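Local coordinates for putative bacterial transcription regulation protein (Staphylococcus aureus, PDB 3LUR) that is of unproven function but, as an effector-binding-domain protein, probably binds small molecules in connection with transcription regulation, at residues A[97-101]-A[117-121]; A[113-118]-A[151-155]. One frame throughout, in Å; residues are numbered along the deposited sequence. Where two conformers were deposited one is given.

Interaction 1. Residues A[97-101]-A[117-121]. With EDO (1,2-ethanediol), chain G.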
loop_
_atom_site.group_PDB
_atom_site.type_symbol
_atom_site.label_atom_id
_atom_site.label_comp_id
_atom_site.label_asym_id
_atom_site.label_seq_id
_atom_site.Cartn_x
_atom_site.Cartn_y
_atom_site.Cartn_z
ATOM N N TYR A 97 9.775 -7.902 4.805
ATOM C CA TYR A 97 9.692 -6.675 4.056
ATOM C C TYR A 97 10.861 -5.776 4.347
ATOM O O TYR A 97 11.453 -5.837 5.434
ATOM C CB TYR A 97 8.433 -5.868 4.464
ATOM C CG TYR A 97 7.104 -6.490 4.086
ATOM C CD1 TYR A 97 6.491 -7.425 4.899
ATOM C CD2 TYR A 97 6.482 -6.139 2.917
ATOM C CE1 TYR A 97 5.267 -8.001 4.525
ATOM C CE2 TYR A 97 5.294 -6.672 2.544
ATOM C CZ TYR A 97 4.680 -7.600 3.330
ATOM O OH TYR A 97 3.507 -8.100 2.888
HETATM N N MSE A 98 11.212 -4.966 3.341
HETATM C CA MSE A 98 12.054 -3.814 3.551
HETATM C C MSE A 98 11.060 -2.671 3.677
HETATM O O MSE A 98 10.170 -2.524 2.831
HETATM C CB MSE A 98 13.002 -3.574 2.386
HETATM C CG MSE A 98 13.993 -4.675 2.178
HETATM SE SE MSE A 98 15.053 -4.276 0.571
HETATM C CE MSE A 98 13.625 -4.400 -0.727
ATOM N N VAL A 99 11.168 -1.898 4.748
ATOM C CA VAL A 99 10.254 -0.801 5.000
ATOM C C VAL A 99 10.964 0.534 4.915
ATOM O O VAL A 99 11.906 0.797 5.678
ATOM C CB VAL A 99 9.573 -0.930 6.351
ATOM C CG1 VAL A 99 8.532 0.238 6.549
ATOM C CG2 VAL A 99 8.909 -2.276 6.469
ATOM N N PHE A 100 10.584 1.319 3.911
ATOM C CA PHE A 100 11.190 2.620 3.640
ATOM C C PHE A 100 10.244 3.691 4.126
ATOM O O PHE A 100 9.092 3.402 4.426
ATOM C CB PHE A 100 11.409 2.814 2.141
ATOM C CG PHE A 100 12.246 1.757 1.514
ATOM C CD1 PHE A 100 11.684 0.566 1.132
ATOM C CD2 PHE A 100 13.599 1.968 1.279
ATOM C CE1 PHE A 100 12.461 -0.437 0.536
ATOM C CE2 PHE A 100 14.382 0.980 0.698
ATOM C CZ PHE A 100 13.826 -0.210 0.322
ATOM N N GLU A 101 10.746 4.914 4.241
ATOM C CA GLU A 101 9.928 6.069 4.613
ATOM C C GLU A 101 9.991 7.127 3.519
ATOM O O GLU A 101 11.079 7.441 2.987
ATOM C CB GLU A 101 10.365 6.669 5.943
ATOM C CG GLU A 101 9.963 5.827 7.149
ATOM C CD GLU A 101 10.261 6.502 8.488
ATOM O OE1 GLU A 101 11.035 7.485 8.515
ATOM O OE2 GLU A 101 9.690 6.061 9.516
ATOM N N VAL A 117 12.514 3.815 -4.668
ATOM C CA VAL A 117 12.513 2.428 -4.151
ATOM C C VAL A 117 12.613 1.406 -5.281
ATOM O O VAL A 117 13.421 0.500 -5.210
ATOM C CB VAL A 117 11.271 2.131 -3.302
ATOM C CG1 VAL A 117 11.187 0.657 -3.018
ATOM C CG2 VAL A 117 11.324 2.913 -2.033
ATOM N N HIS A 118 11.789 1.538 -6.316
ATOM C CA HIS A 118 11.897 0.618 -7.474
ATOM C C HIS A 118 13.292 0.654 -8.065
ATOM O O HIS A 118 13.859 -0.386 -8.353
ATOM C CB HIS A 118 10.866 0.913 -8.574
ATOM C CG HIS A 118 9.456 0.554 -8.197
ATOM N ND1 HIS A 118 9.110 -0.682 -7.686
ATOM C CD2 HIS A 118 8.298 1.255 -8.307
ATOM C CE1 HIS A 118 7.806 -0.707 -7.455
ATOM N NE2 HIS A 118 7.291 0.455 -7.827
ATOM N N HIS A 119 13.864 1.844 -8.206
ATOM C CA HIS A 119 15.202 1.965 -8.737
ATOM C C HIS A 119 16.227 1.259 -7.845
ATOM O O HIS A 119 17.111 0.557 -8.327
ATOM C CB HIS A 119 15.596 3.433 -8.915
ATOM C CG HIS A 119 17.004 3.606 -9.358
ATOM N ND1 HIS A 119 17.470 3.099 -10.550
ATOM C CD2 HIS A 119 18.059 4.202 -8.766
ATOM C CE1 HIS A 119 18.749 3.380 -10.672
ATOM N NE2 HIS A 119 19.131 4.043 -9.602
ATOM N N TYR A 120 16.095 1.462 -6.540
ATOM C CA TYR A 120 17.001 0.857 -5.565
ATOM C C TYR A 120 16.946 -0.661 -5.641
ATOM O O TYR A 120 17.990 -1.351 -5.667
ATOM C CB TYR A 120 16.663 1.361 -4.154
ATOM C CG TYR A 120 17.348 0.568 -3.081
ATOM C CD1 TYR A 120 18.674 0.781 -2.772
ATOM C CD2 TYR A 120 16.674 -0.428 -2.408
ATOM C CE1 TYR A 120 19.325 -0.010 -1.822
ATOM C CE2 TYR A 120 17.303 -1.199 -1.452
ATOM C CZ TYR A 120 18.623 -0.979 -1.159
ATOM O OH TYR A 120 19.229 -1.749 -0.216
ATOM N N ILE A 121 15.743 -1.181 -5.751
ATOM C CA ILE A 121 15.532 -2.641 -5.880
ATOM C C ILE A 121 16.103 -3.167 -7.178
ATOM O O ILE A 121 16.794 -4.189 -7.195
ATOM C CB ILE A 121 14.041 -2.995 -5.757
ATOM C CG1 ILE A 121 13.607 -2.793 -4.325
ATOM C CG2 ILE A 121 13.740 -4.475 -6.241
ATOM C CD1 ILE A 121 12.132 -2.902 -4.135
HETATM C C1 EDO G . 10.997 -3.173 -10.184
HETATM O O1 EDO G . 9.977 -2.178 -10.339
HETATM C C2 EDO G . 11.636 -3.025 -8.808
HETATM O O2 EDO G . 10.637 -2.933 -7.769
#
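This contact packs the first strand of a strand-helix-strand-strand (SHS2) module against the helix that follows it, as expected for the effector-binding family. The axes of 97-101 and 117-121 approach to 11.5 Å with their N-to-C directions 139° apart, so the chain roughly doubles back after the strand and a short connection. Alternation along the strand decides which residues meet the helix. Y97 faces the other side, where its ring meets W153 edge-to-face. M98, a selenomethionine, points its CA-to-CB bond toward the helix; its CE lies 3.9 Å from CG1 of I121, and its SE sits at the edge of the Y120 ring, 4.3 Å from CE2. V99 turns back to the far face and rests on W153. F100 has the strand's largest share of the interface, and its CA is 7.9 Å from that of V117, the closest CA pair. Its ring and that of Y120 meet obliquely, centroids 5.9 Å apart and planes at 70°, with F100 CZ 4.0 Å from Y120 CD2. V117 covers one face of the F100 ring in a CH-pi contact, its CG2 4.0 Å from the centroid, 18° off the ring normal, and 3.8 Å from F100 CG.

Interaction 2. Residues A[113-118]-A[151-155]. With EDO (1,2-ethanediol), chain G.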
loop_
_atom_site.group_PDB
_atom_site.type_symbol
_atom_site.label_atom_id
_atom_site.label_comp_id
_atom_site.label_asym_id
_atom_site.label_seq_id
_atom_site.Cartn_x
_atom_site.Cartn_y
_atom_site.Cartn_z
ATOM N N LYS A 113 9.176 8.806 -3.845
ATOM C CA LYS A 113 9.900 7.805 -3.083
ATOM C C LYS A 113 9.705 6.417 -3.651
ATOM O O LYS A 113 10.631 5.614 -3.654
ATOM C CB LYS A 113 9.475 7.813 -1.619
ATOM C CG LYS A 113 10.340 6.905 -0.718
ATOM C CD LYS A 113 11.772 7.412 -0.586
ATOM C CE LYS A 113 12.571 6.518 0.336
ATOM N NZ LYS A 113 13.772 7.157 0.851
HETATM N N MSE A 114 8.503 6.130 -4.139
HETATM C CA MSE A 114 8.225 4.823 -4.686
HETATM C C MSE A 114 9.112 4.609 -5.927
HETATM O O MSE A 114 9.683 3.527 -6.127
HETATM C CB MSE A 114 6.736 4.680 -5.019
HETATM C CG MSE A 114 6.396 3.298 -5.552
HETATM SE SE MSE A 114 6.703 1.898 -4.211
HETATM C CE MSE A 114 5.100 2.177 -3.185
ATOM N N GLU A 115 9.256 5.636 -6.745
ATOM C CA GLU A 115 10.144 5.542 -7.894
ATOM C C GLU A 115 11.602 5.269 -7.444
ATOM O O GLU A 115 12.301 4.446 -8.055
ATOM C CB GLU A 115 10.090 6.801 -8.717
ATOM C CG GLU A 115 11.014 6.757 -9.908
ATOM N N GLU A 116 12.050 5.952 -6.390
ATOM C CA GLU A 116 13.414 5.739 -5.871
ATOM C C GLU A 116 13.536 4.290 -5.382
ATOM O O GLU A 116 14.536 3.624 -5.657
ATOM C CB GLU A 116 13.746 6.664 -4.702
ATOM C CG GLU A 116 13.589 8.160 -4.967
ATOM C CD GLU A 116 14.611 8.723 -5.916
ATOM O OE1 GLU A 116 15.355 7.957 -6.560
ATOM O OE2 GLU A 116 14.709 9.959 -6.003
ATOM N N VAL A 117 12.514 3.815 -4.668
ATOM C CA VAL A 117 12.513 2.428 -4.151
ATOM C C VAL A 117 12.613 1.406 -5.281
ATOM O O VAL A 117 13.421 0.500 -5.210
ATOM C CB VAL A 117 11.271 2.131 -3.302
ATOM C CG1 VAL A 117 11.187 0.657 -3.018
ATOM C CG2 VAL A 117 11.324 2.913 -2.033
ATOM N N HIS A 118 11.789 1.538 -6.316
ATOM C CA HIS A 118 11.897 0.618 -7.474
ATOM C C HIS A 118 13.292 0.654 -8.065
ATOM O O HIS A 118 13.859 -0.386 -8.353
ATOM C CB HIS A 118 10.866 0.913 -8.574
ATOM C CG HIS A 118 9.456 0.554 -8.197
ATOM N ND1 HIS A 118 9.110 -0.682 -7.686
ATOM C CD2 HIS A 118 8.298 1.255 -8.307
ATOM C CE1 HIS A 118 7.806 -0.707 -7.455
ATOM N NE2 HIS A 118 7.291 0.455 -7.827
ATOM N N GLU A 151 4.969 5.091 5.112
ATOM C CA GLU A 151 5.836 3.926 5.022
ATOM C C GLU A 151 5.591 3.196 3.744
ATOM O O GLU A 151 4.454 3.053 3.302
ATOM C CB GLU A 151 5.633 2.982 6.195
ATOM C CG GLU A 151 6.082 3.539 7.503
ATOM C CD GLU A 151 5.942 2.550 8.650
ATOM O OE1 GLU A 151 5.219 1.541 8.511
ATOM O OE2 GLU A 151 6.512 2.836 9.726
ATOM N N ILE A 152 6.661 2.687 3.157
ATOM C CA ILE A 152 6.558 1.895 1.938
ATOM C C ILE A 152 7.123 0.502 2.284
ATOM O O ILE A 152 8.298 0.366 2.658
ATOM C CB ILE A 152 7.326 2.529 0.759
ATOM C CG1 ILE A 152 6.578 3.763 0.247
ATOM C CG2 ILE A 152 7.503 1.501 -0.403
ATOM C CD1 ILE A 152 7.363 4.622 -0.766
ATOM N N TRP A 153 6.292 -0.507 2.132
ATOM C CA TRP A 153 6.637 -1.873 2.514
ATOM C C TRP A 153 6.797 -2.700 1.268
ATOM O O TRP A 153 5.817 -2.969 0.572
ATOM C CB TRP A 153 5.515 -2.460 3.355
ATOM C CG TRP A 153 5.353 -1.889 4.705
ATOM C CD1 TRP A 153 4.991 -0.612 5.032
ATOM C CD2 TRP A 153 5.453 -2.604 5.937
ATOM N NE1 TRP A 153 4.916 -0.475 6.399
ATOM C CE2 TRP A 153 5.173 -1.689 6.979
ATOM C CE3 TRP A 153 5.764 -3.917 6.258
ATOM C CZ2 TRP A 153 5.216 -2.057 8.336
ATOM C CZ3 TRP A 153 5.783 -4.293 7.602
ATOM C CH2 TRP A 153 5.505 -3.358 8.622
HETATM N N MSE A 154 8.014 -3.175 1.043
HETATM C CA MSE A 154 8.353 -3.950 -0.133
HETATM C C MSE A 154 8.739 -5.362 0.307
HETATM O O MSE A 154 9.674 -5.536 1.098
HETATM C CB MSE A 154 9.557 -3.326 -0.855
HETATM C CG MSE A 154 9.398 -1.889 -1.155
HETATM SE SE MSE A 154 7.907 -1.523 -2.383
HETATM C CE MSE A 154 8.475 -2.452 -3.932
ATOM N N PRO A 155 8.040 -6.375 -0.223
ATOM C CA PRO A 155 8.289 -7.762 0.188
ATOM C C PRO A 155 9.605 -8.331 -0.318
ATOM O O PRO A 155 10.033 -8.042 -1.452
ATOM C CB PRO A 155 7.108 -8.508 -0.405
ATOM C CG PRO A 155 6.733 -7.735 -1.570
ATOM C CD PRO A 155 6.963 -6.305 -1.227
HETATM C C1 EDO G . 10.997 -3.173 -10.184
HETATM O O1 EDO G . 9.977 -2.178 -10.339
HETATM C C2 EDO G . 11.636 -3.025 -8.808
HETATM O O2 EDO G . 10.637 -2.933 -7.769
#
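At E151 the strand sends its side chain to the face turned from the helix, where OE1 accepts a hydrogen bond from W153 NE1 at 2.9 Å (N-H...O angle 144°). I152 points the other way and has 84 Å² covered, a third of the 258 Å² buried between the segments. Its CD1 reaches CG of K113 at 3.8 Å, and its CG2 meets CE of M114 at 3.7 Å and, more loosely, CG2 of V117 at 4.4 Å. The lysine takes part through its aliphatic portion, while its NZ leads away to a weak hydrogen bond with the G1 carbonyl. The axes lie 10.2 Å apart and only 27° from parallel, which fits helix 108-124 packing on one face of the antiparallel sheet, nearly along strand 149-156, the last strand of a strand-helix-strand-strand module. W153 directs its CA-to-CB bond away from the helix, and its indole stacks with F135, so this face of the strand carries an aromatic cluster separate from the helix packing. M154 returns to the helix side. Its CG is 3.6 Å from V117 CG1, and its SE is 4.1 Å from the SE of M114, both residues being selenomethionines. M154 was deposited in two conformers; in the one given here, CE lies 4.0 Å from CE1 of the exposed H118. The ring nitrogen bonded to that carbon, ND1, hydrogen-bonds O2 of a 1,2-ethanediol, probably a crystallisation additive, at 2.7 Å.

How the interactions relate
Interactions 1 and 2 are two parts of one helix-on-sheet interface, their centres 4 Å apart. Helix 108-124 lies over neighbouring antiparallel strands, which are joined by probable hydrogen bonds from F100 N to I152 O and from M98 N to M154 O, both 2.8 Å. V117 belongs to both contacts, its side chain lying between F100 of one strand and M154 of the other. On the other face of the sheet, V99 CG2 packs 3.5 Å from W153 CD2. The ethanediol is held beside the shared H118 and also touches interaction 1, its C2 being 3.6 Å from CG2 of I121; as a probable additive, it does not identify an effector pocket.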